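Local coordinates for protein glycerol dehydratase (Clostridium butyricum, PDB 1R9D) that probably dehydrates glycerol through glycyl-radical chemistry, without the vitamin B12 cofactor that B12-dependent glycerol dehydratases use, at residues 313-318 against 374-379; 361-366 against 389-394; 493-498 against 621-626. All blocks are in the same frame, centred on the assembly; numbering follows the deposited sequence.

How the interactions relate
Interactions 1 and 2 are neighbours, with centres 12 Å apart. Helix 357-369 joins them. Trp315 of interaction 1 lies against Ala362, Ala365 and Ala366 of that helix, with its CE2 3.6 Å from Ala365 CB. The segments also alternate along the chain, in the order 313-318, 361-366, 374-379, 389-394. Interaction 3 is a separate site on the other side of the chain's centre. Its centre is 36 Å from that of interaction 1 and 41 Å from that of interaction 2. The bound glycerol lies about 13 Å from the side chain of Pro374 in interaction 1, so that contact is not part of the ligand's immediate surroundings.

Interaction 1: residues 313-318 against 374-379; sequences CIWIKL and PSLSVR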
loop_
_atom_site.group_PDB
_atom_site.type_symbol
_atom_site.label_atom_id
_atom_site.label_comp_id
_atom_site.label_asym_id
_atom_site.label_seq_id
_atom_site.Cartn_x
_atom_site.Cartn_y
_atom_site.Cartn_z
ATOM N N CYS A 313 11.571 14.891 -39.301
ATOM C CA CYS A 313 10.362 14.110 -39.066
ATOM C C CYS A 313 10.122 13.923 -37.572
ATOM O O CYS A 313 8.981 13.965 -37.116
ATOM C CB CYS A 313 10.456 12.745 -39.750
ATOM S SG CYS A 313 10.244 12.832 -41.550
ATOM N N ILE A 314 11.198 13.714 -36.817
ATOM C CA ILE A 314 11.077 13.543 -35.371
ATOM C C ILE A 314 10.560 14.850 -34.775
ATOM O O ILE A 314 9.706 14.848 -33.889
ATOM C CB ILE A 314 12.435 13.179 -34.727
ATOM C CG1 ILE A 314 12.793 11.723 -35.057
ATOM C CG2 ILE A 314 12.363 13.372 -33.222
ATOM C CD1 ILE A 314 14.161 11.294 -34.567
ATOM N N TRP A 315 11.078 15.970 -35.268
ATOM C CA TRP A 315 10.630 17.272 -34.789
ATOM C C TRP A 315 9.117 17.370 -34.981
ATOM O O TRP A 315 8.384 17.763 -34.071
ATOM C CB TRP A 315 11.322 18.402 -35.561
ATOM C CG TRP A 315 12.389 19.148 -34.790
ATOM C CD1 TRP A 315 12.476 20.502 -34.621
ATOM C CD2 TRP A 315 13.530 18.587 -34.121
ATOM N NE1 TRP A 315 13.599 20.819 -33.892
ATOM C CE2 TRP A 315 14.264 19.665 -33.571
ATOM C CE3 TRP A 315 14.004 17.281 -33.932
ATOM C CZ2 TRP A 315 15.447 19.477 -32.844
ATOM C CZ3 TRP A 315 15.185 17.091 -33.207
ATOM C CH2 TRP A 315 15.891 18.189 -32.673
ATOM N N ILE A 316 8.640 16.996 -36.165
ATOM C CA ILE A 316 7.210 17.056 -36.428
ATOM C C ILE A 316 6.408 16.124 -35.512
ATOM O O ILE A 316 5.349 16.507 -35.013
ATOM C CB ILE A 316 6.908 16.737 -37.915
ATOM C CG1 ILE A 316 7.521 17.831 -38.800
ATOM C CG2 ILE A 316 5.407 16.648 -38.136
ATOM C CD1 ILE A 316 7.363 17.607 -40.292
ATOM N N LYS A 317 6.911 14.913 -35.283
ATOM C CA LYS A 317 6.218 13.960 -34.414
ATOM C C LYS A 317 6.066 14.519 -32.997
ATOM O O LYS A 317 5.044 14.316 -32.347
ATOM C CB LYS A 317 6.971 12.623 -34.354
ATOM C CG LYS A 317 7.012 11.850 -35.675
ATOM C CD LYS A 317 5.616 11.589 -36.222
ATOM C CE LYS A 317 4.759 10.787 -35.261
ATOM N NZ LYS A 317 3.350 10.642 -35.757
ATOM N N LEU A 318 7.086 15.226 -32.519
ATOM C CA LEU A 318 7.027 15.803 -31.177
ATOM C C LEU A 318 5.911 16.846 -31.062
ATOM O O LEU A 318 5.518 17.229 -29.962
ATOM C CB LEU A 318 8.384 16.422 -30.815
ATOM C CG LEU A 318 9.518 15.425 -30.541
ATOM C CD1 LEU A 318 10.859 16.105 -30.711
ATOM C CD2 LEU A 318 9.366 14.847 -29.140
ATOM N N PRO A 374 10.238 20.605 -30.654
ATOM C CA PRO A 374 10.495 20.480 -29.215
ATOM C C PRO A 374 11.028 21.798 -28.667
ATOM O O PRO A 374 11.376 22.700 -29.432
ATOM C CB PRO A 374 11.547 19.385 -29.155
ATOM C CG PRO A 374 12.351 19.666 -30.387
ATOM C CD PRO A 374 11.278 19.905 -31.428
ATOM N N SER A 375 11.075 21.909 -27.344
ATOM C CA SER A 375 11.599 23.109 -26.706
ATOM C C SER A 375 13.113 22.971 -26.817
ATOM O O SER A 375 13.766 22.436 -25.915
ATOM C CB SER A 375 11.165 23.158 -25.238
ATOM O OG SER A 375 9.753 23.288 -25.126
ATOM N N LEU A 376 13.656 23.432 -27.942
ATOM C CA LEU A 376 15.086 23.339 -28.219
ATOM C C LEU A 376 15.914 24.249 -27.317
ATOM O O LEU A 376 15.581 25.419 -27.115
ATOM C CB LEU A 376 15.360 23.674 -29.687
ATOM C CG LEU A 376 16.804 23.529 -30.174
ATOM C CD1 LEU A 376 17.294 22.107 -29.942
ATOM C CD2 LEU A 376 16.882 23.878 -31.652
ATOM N N SER A 377 17.012 23.702 -26.807
ATOM C CA SER A 377 17.885 24.421 -25.890
ATOM C C SER A 377 19.350 24.151 -26.190
ATOM O O SER A 377 19.683 23.194 -26.885
ATOM C CB SER A 377 17.588 23.965 -24.460
ATOM O OG SER A 377 16.219 24.134 -24.140
ATOM N N VAL A 378 20.230 24.997 -25.660
ATOM C CA VAL A 378 21.657 24.802 -25.849
ATOM C C VAL A 378 22.379 25.048 -24.522
ATOM O O VAL A 378 21.981 25.905 -23.733
ATOM C CB VAL A 378 22.259 25.758 -26.926
ATOM C CG1 VAL A 378 21.556 25.551 -28.273
ATOM C CG2 VAL A 378 22.144 27.207 -26.473
ATOM N N ARG A 379 23.416 24.267 -24.265
ATOM C CA ARG A 379 24.205 24.439 -23.051
ATOM C C ARG A 379 25.393 25.305 -23.438
ATOM O O ARG A 379 25.949 25.150 -24.525
ATOM C CB ARG A 379 24.686 23.086 -22.521
ATOM C CG ARG A 379 23.628 22.331 -21.736
ATOM C CD ARG A 379 24.119 20.964 -21.285
ATOM N NE ARG A 379 25.419 21.046 -20.626
ATOM C CZ ARG A 379 26.016 20.023 -20.029
ATOM N NH1 ARG A 379 25.421 18.836 -19.997
ATOM N NH2 ARG A 379 27.219 20.180 -19.480
HETATM O O HOH W 1 12.662 23.241 -32.280
#
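An unusual chi1 of -107° swings the indole of Trp315 off its helix and over the ring of Pro374. Leu318, one turn later, has a more regular torsion. Its CG stands beside the backbone N and anti to the carbonyl carbon (chi1 -71°), and CD1 reaches the same proline from another direction. The proline thus meets two side chains of segment 313-318, each crossing it at about a right angle. Its CD sits over the five-membered ring of Trp315 in a CH-pi contact. The distance from Pro374 CD to the ring centroid is 3.4 Å, and the approach is only 8° off the ring normal. Pro374 CG extends the overlap toward the six-membered ring, 3.7 Å from Trp315 CE2. Pro374 CB packs against the CD1 methyl of Leu318, 3.7 Å away. Leu376 touches the indole differently. Its CD1 comes to the ring edge, near the plane, 4.3 Å from Trp315 CZ2.

No direct hydrogen bond joins the two segments. A water bridges them instead. It accepts a weak bond from Trp315 NE1 at 3.1 Å and donates to Pro374 O at 3.2 Å. The same carbonyl oxygen receives a weak bond from Leu376 N, which closes an inverse gamma turn centred on Ser375. The peptide bond before Pro374 is cis. All four touching residues are buried. Trp315 also packs on Leu342 of strand 341-344 and on Val369 of helix 357-369.

Strands 341-344 and 375-380 run parallel, with helix 357-369 between them in the chain. This is a beta-alpha-beta crossover, and helix 304-317 packs at the start of its second strand. This unit is consistent with the alpha/beta barrel of the pyruvate formate lyase family.

Interaction 2: residues 361-366 against 389-394; sequences MALEAA and LLRAAE
Glu364 and Arg391 meet edge to edge, the planes of carboxylate and guanidinium only 16° apart. Glu364 OE2 lies at the guanidinium edge and takes a hydrogen bond from Arg391 NH2 at 2.8 Å. It uses its syn lone pair, on the side of its other oxygen. The bond is part of a salt bridge and is noticeably bent, with an N-H...O angle of 143°. A water lies at the same edge. It accepts from Arg391 NE at 2.8 Å and donates to Glu364 OE2 at 3.0 Å, so direct and bridged links run side by side.

Arg391 reaches this position through a bend at chi2 (61°), which turns its chain toward the glutamate. Its NH1 bonds Glu394 OE2 of its own helix, 2.9 Å away. Glu394 OE2 again lies in the guanidinium plane, but NH1 approaches it from above the plane of the Glu394 carboxylate. The two glutamates and the water thus occupy the guanidinium edge and should restrict its rotation. The apolar part of Arg391 is used as well. Leu363 slides past it in the opposite direction, with CD1 3.7 Å from Arg391 CG.

The N-terminal segment completes the network. Ser7 N bonds Glu364 OE1, Gly5 O accepts from Arg391 NH1, and Gly5 N bonds Glu394 OE1. Phe6 touches all three charged side chains.

The two helix segments run nearly parallel, 10.4 Å apart at the closest approach of their axes. Leu363 also packs on Leu376 and Val378 of strand 375-380, which lies between the two helices in sequence. Helix 304-317 touches helix 357-369, and helix 712-728 packs against helix 386-397.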
loop_
_atom_site.group_PDB
_atom_site.type_symbol
_atom_site.label_atom_id
_atom_site.label_comp_id
_atom_site.label_asym_id
_atom_site.label_seq_id
_atom_site.Cartn_x
_atom_site.Cartn_y
_atom_site.Cartn_z
ATOM N N MET A 361 22.579 19.743 -36.464
ATOM C CA MET A 361 21.400 19.316 -37.208
ATOM C C MET A 361 20.136 19.622 -36.419
ATOM O O MET A 361 19.067 19.823 -36.995
ATOM C CB MET A 361 21.475 17.821 -37.524
ATOM C CG MET A 361 22.578 17.471 -38.510
ATOM S SD MET A 361 22.481 15.762 -39.066
ATOM C CE MET A 361 23.409 14.953 -37.803
ATOM N N ALA A 362 20.257 19.668 -35.096
ATOM C CA ALA A 362 19.108 19.970 -34.256
ATOM C C ALA A 362 18.738 21.435 -34.451
ATOM O O ALA A 362 17.559 21.784 -34.549
ATOM C CB ALA A 362 19.441 19.696 -32.787
ATOM N N LEU A 363 19.753 22.292 -34.504
ATOM C CA LEU A 363 19.525 23.717 -34.707
ATOM C C LEU A 363 18.898 23.914 -36.091
ATOM O O LEU A 363 17.988 24.720 -36.267
ATOM C CB LEU A 363 20.850 24.481 -34.611
ATOM C CG LEU A 363 21.582 24.424 -33.257
ATOM C CD1 LEU A 363 22.910 25.167 -33.351
ATOM C CD2 LEU A 363 20.715 25.047 -32.180
ATOM N N GLU A 364 19.388 23.154 -37.064
ATOM C CA GLU A 364 18.884 23.237 -38.430
ATOM C C GLU A 364 17.412 22.820 -38.485
ATOM O O GLU A 364 16.603 23.465 -39.147
ATOM C CB GLU A 364 19.718 22.335 -39.346
ATOM C CG GLU A 364 19.622 22.671 -40.822
ATOM C CD GLU A 364 20.459 23.883 -41.201
ATOM O OE1 GLU A 364 20.368 24.331 -42.363
ATOM O OE2 GLU A 364 21.215 24.383 -40.337
ATOM N N ALA A 365 17.071 21.742 -37.781
ATOM C CA ALA A 365 15.698 21.238 -37.756
ATOM C C ALA A 365 14.690 22.266 -37.259
ATOM O O ALA A 365 13.561 22.324 -37.747
ATOM C CB ALA A 365 15.616 19.974 -36.895
ATOM N N ALA A 366 15.087 23.080 -36.285
ATOM C CA ALA A 366 14.180 24.092 -35.755
ATOM C C ALA A 366 13.758 25.073 -36.852
ATOM O O ALA A 366 12.616 25.539 -36.872
ATOM C CB ALA A 366 14.844 24.843 -34.601
ATOM N N LEU A 389 28.017 29.042 -30.517
ATOM C CA LEU A 389 27.237 30.118 -29.936
ATOM C C LEU A 389 26.692 31.032 -31.034
ATOM O O LEU A 389 25.560 31.501 -30.953
ATOM C CB LEU A 389 28.093 30.926 -28.947
ATOM C CG LEU A 389 27.395 32.107 -28.264
ATOM C CD1 LEU A 389 26.094 31.649 -27.621
ATOM C CD2 LEU A 389 28.324 32.711 -27.222
ATOM N N LEU A 390 27.494 31.281 -32.066
ATOM C CA LEU A 390 27.047 32.142 -33.158
ATOM C C LEU A 390 25.915 31.489 -33.943
ATOM O O LEU A 390 24.985 32.166 -34.380
ATOM C CB LEU A 390 28.217 32.481 -34.083
ATOM C CG LEU A 390 29.214 33.482 -33.484
ATOM C CD1 LEU A 390 30.403 33.668 -34.418
ATOM C CD2 LEU A 390 28.504 34.819 -33.243
ATOM N N ARG A 391 25.986 30.173 -34.113
ATOM C CA ARG A 391 24.936 29.466 -34.834
ATOM C C ARG A 391 23.648 29.531 -34.021
ATOM O O ARG A 391 22.561 29.670 -34.575
ATOM C CB ARG A 391 25.330 28.006 -35.071
ATOM C CG ARG A 391 24.389 27.258 -36.014
ATOM C CD ARG A 391 24.357 27.911 -37.395
ATOM N NE ARG A 391 23.671 27.078 -38.382
ATOM C CZ ARG A 391 23.426 27.450 -39.636
ATOM N NH1 ARG A 391 23.806 28.649 -40.063
ATOM N NH2 ARG A 391 22.815 26.618 -40.470
ATOM N N ALA A 392 23.768 29.428 -32.699
ATOM C CA ALA A 392 22.593 29.506 -31.841
ATOM C C ALA A 392 21.996 30.905 -31.982
ATOM O O ALA A 392 20.774 31.072 -32.034
ATOM C CB ALA A 392 22.975 29.227 -30.387
ATOM N N ALA A 393 22.867 31.910 -32.046
ATOM C CA ALA A 393 22.420 33.291 -32.201
ATOM C C ALA A 393 21.661 33.458 -33.517
ATOM O O ALA A 393 20.680 34.191 -33.573
ATOM C CB ALA A 393 23.613 34.242 -32.155
ATOM N N GLU A 394 22.122 32.787 -34.572
ATOM C CA GLU A 394 21.452 32.851 -35.871
ATOM C C GLU A 394 20.032 32.312 -35.746
ATOM O O GLU A 394 19.098 32.825 -36.370
ATOM C CB GLU A 394 22.175 32.004 -36.923
ATOM C CG GLU A 394 23.401 32.613 -37.553
ATOM C CD GLU A 394 23.750 31.931 -38.870
ATOM O OE1 GLU A 394 23.076 32.208 -39.890
ATOM O OE2 GLU A 394 24.688 31.107 -38.883
HETATM O O HOH W 2 23.051 24.331 -38.018
#

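Interaction 3: residues 493-498 against 621-626; sequences AQMEYF and CREVNK
Segment 493-498, in the long helix 484-516, comes close to segment 621-626, which takes in the last part of helix 607-624 and the residues after it, with Glu496 CA and Glu623 CA 6.2 Å apart. The contact is helix packing edged by a salt-bridge network of Glu496, Glu623 and Lys626.

Glu623 carries most of it. Its CG stands anti to the carbonyl carbon, and a bend at chi2 (-53°) lays the carboxylate against the backbone of the other helix. Glu623 OE1 lies 3.6 Å from Glu496 CA and also touches CB and CG of that residue. The aliphatic part of Glu623 meets Met495, where the two CG atoms are 3.9 Å apart. Met495 starts toward the contact, but bends at chi2 and chi3 carry its far end away. Its side chain also packs on Phe451 of strand 449-452.

Lys626 lies beyond Glu623 on the solvent side. Its chain is extended beyond CG, and NZ bonds Glu623 OE1 at 2.8 Å. The nitrogen comes from the syn side, 27° out of the carboxylate plane. Lys626 NZ is also 3.9 Å from Glu496 OE2, a long salt bridge that crosses between the segments. The two carboxylates are turned 73° against each other. Glu496 OE2 and Glu623 OE1 are 4.5 Å apart, and the lysine ammonium probably offsets the repulsion between them. Glu623 also packs on Lys492 and Val499 of helix 484-516, so that helix holds it along more than one turn.

One water also bridges the segments, which share no hydrogen bond of their own: it donates to Glu623 OE1 at 2.7 Å and to the main-chain Glu496 O at 2.9 Å.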
loop_
_atom_site.group_PDB
_atom_site.type_symbol
_atom_site.label_atom_id
_atom_site.label_comp_id
_atom_site.label_asym_id
_atom_site.label_seq_id
_atom_site.Cartn_x
_atom_site.Cartn_y
_atom_site.Cartn_z
ATOM N N ALA A 493 6.985 34.981 8.232
ATOM C CA ALA A 493 5.996 34.175 8.946
ATOM C C ALA A 493 4.867 33.720 8.023
ATOM O O ALA A 493 4.378 32.589 8.138
ATOM C CB ALA A 493 5.426 34.960 10.122
ATOM N N GLN A 494 4.438 34.600 7.123
ATOM C CA GLN A 494 3.385 34.239 6.174
ATOM C C GLN A 494 3.944 33.204 5.193
ATOM O O GLN A 494 3.287 32.213 4.878
ATOM C CB GLN A 494 2.909 35.464 5.386
ATOM C CG GLN A 494 2.114 36.490 6.187
ATOM C CD GLN A 494 0.804 35.943 6.742
ATOM O OE1 GLN A 494 0.123 35.138 6.098
ATOM N NE2 GLN A 494 0.435 36.396 7.936
ATOM N N MET A 495 5.161 33.447 4.716
ATOM C CA MET A 495 5.818 32.544 3.771
ATOM C C MET A 495 5.929 31.145 4.374
ATOM O O MET A 495 5.606 30.145 3.729
ATOM C CB MET A 495 7.222 33.065 3.437
ATOM C CG MET A 495 7.921 32.349 2.282
ATOM S SD MET A 495 7.243 32.788 0.663
ATOM C CE MET A 495 7.991 34.420 0.399
ATOM N N GLU A 496 6.383 31.087 5.620
ATOM C CA GLU A 496 6.557 29.822 6.324
ATOM C C GLU A 496 5.294 28.973 6.391
ATOM O O GLU A 496 5.333 27.764 6.145
ATOM C CB GLU A 496 7.063 30.093 7.742
ATOM C CG GLU A 496 7.128 28.870 8.638
ATOM C CD GLU A 496 7.629 29.210 10.029
ATOM O OE1 GLU A 496 7.061 30.137 10.658
ATOM O OE2 GLU A 496 8.587 28.556 10.495
ATOM N N TYR A 497 4.175 29.608 6.721
ATOM C CA TYR A 497 2.908 28.905 6.845
ATOM C C TYR A 497 2.426 28.288 5.536
ATOM O O TYR A 497 2.095 27.104 5.483
ATOM C CB TYR A 497 1.829 29.851 7.374
ATOM C CG TYR A 497 0.485 29.180 7.580
ATOM C CD1 TYR A 497 0.252 28.384 8.699
ATOM C CD2 TYR A 497 -0.538 29.309 6.639
ATOM C CE1 TYR A 497 -0.964 27.730 8.883
ATOM C CE2 TYR A 497 -1.765 28.653 6.813
ATOM C CZ TYR A 497 -1.964 27.865 7.938
ATOM O OH TYR A 497 -3.158 27.200 8.123
ATOM N N PHE A 498 2.385 29.085 4.476
ATOM C CA PHE A 498 1.906 28.571 3.201
ATOM C C PHE A 498 2.866 27.629 2.486
ATOM O O PHE A 498 2.423 26.713 1.794
ATOM C CB PHE A 498 1.484 29.734 2.303
ATOM C CG PHE A 498 0.239 30.425 2.781
ATOM C CD1 PHE A 498 -1.007 29.824 2.623
ATOM C CD2 PHE A 498 0.315 31.638 3.457
ATOM C CE1 PHE A 498 -2.164 30.418 3.136
ATOM C CE2 PHE A 498 -0.838 32.242 3.977
ATOM C CZ PHE A 498 -2.078 31.629 3.815
ATOM N N CYS A 621 12.876 30.529 -1.015
ATOM C CA CYS A 621 13.804 29.427 -1.245
ATOM C C CYS A 621 14.256 28.714 0.033
ATOM O O CYS A 621 14.339 27.485 0.061
ATOM C CB CYS A 621 15.019 29.924 -2.040
ATOM S SG CYS A 621 14.638 30.443 -3.762
ATOM N N ARG A 622 14.535 29.474 1.088
ATOM C CA ARG A 622 14.973 28.873 2.349
ATOM C C ARG A 622 13.874 28.037 2.997
ATOM O O ARG A 622 14.161 27.044 3.667
ATOM C CB ARG A 622 15.439 29.948 3.335
ATOM C CG ARG A 622 16.653 30.739 2.876
ATOM C CD ARG A 622 17.011 31.801 3.905
ATOM N NE ARG A 622 18.036 32.725 3.428
ATOM C CZ ARG A 622 17.869 34.042 3.353
ATOM N NH1 ARG A 622 16.717 34.591 3.723
ATOM N NH2 ARG A 622 18.855 34.812 2.911
ATOM N N GLU A 623 12.621 28.436 2.810
ATOM C CA GLU A 623 11.518 27.672 3.371
ATOM C C GLU A 623 11.385 26.343 2.627
ATOM O O GLU A 623 11.271 25.290 3.248
ATOM C CB GLU A 623 10.195 28.444 3.271
ATOM C CG GLU A 623 10.071 29.662 4.185
ATOM C CD GLU A 623 10.347 29.351 5.645
ATOM O OE1 GLU A 623 9.857 28.315 6.149
ATOM O OE2 GLU A 623 11.046 30.157 6.300
ATOM N N VAL A 624 11.406 26.398 1.298
ATOM C CA VAL A 624 11.276 25.190 0.484
ATOM C C VAL A 624 12.337 24.141 0.840
ATOM O O VAL A 624 12.032 22.949 0.934
ATOM C CB VAL A 624 11.368 25.521 -1.027
ATOM C CG1 VAL A 624 11.369 24.236 -1.851
ATOM C CG2 VAL A 624 10.186 26.394 -1.440
ATOM N N ASN A 625 13.576 24.588 1.045
ATOM C CA ASN A 625 14.678 23.682 1.385
ATOM C C ASN A 625 14.476 22.861 2.659
ATOM O O ASN A 625 15.150 21.853 2.861
ATOM C CB ASN A 625 15.994 24.461 1.523
ATOM C CG ASN A 625 16.669 24.718 0.193
ATOM O OD1 ASN A 625 16.232 24.229 -0.851
ATOM N ND2 ASN A 625 17.752 25.488 0.226
ATOM N N LYS A 626 13.557 23.284 3.518
ATOM C CA LYS A 626 13.313 22.579 4.773
ATOM C C LYS A 626 12.623 21.228 4.641
ATOM O O LYS A 626 12.701 20.399 5.556
ATOM C CB LYS A 626 12.449 23.432 5.701
ATOM C CG LYS A 626 13.088 24.701 6.215
ATOM C CD LYS A 626 12.037 25.546 6.913
ATOM C CE LYS A 626 12.631 26.806 7.527
ATOM N NZ LYS A 626 11.572 27.585 8.238
HETATM O O HOH W 3 7.849 26.584 5.496
#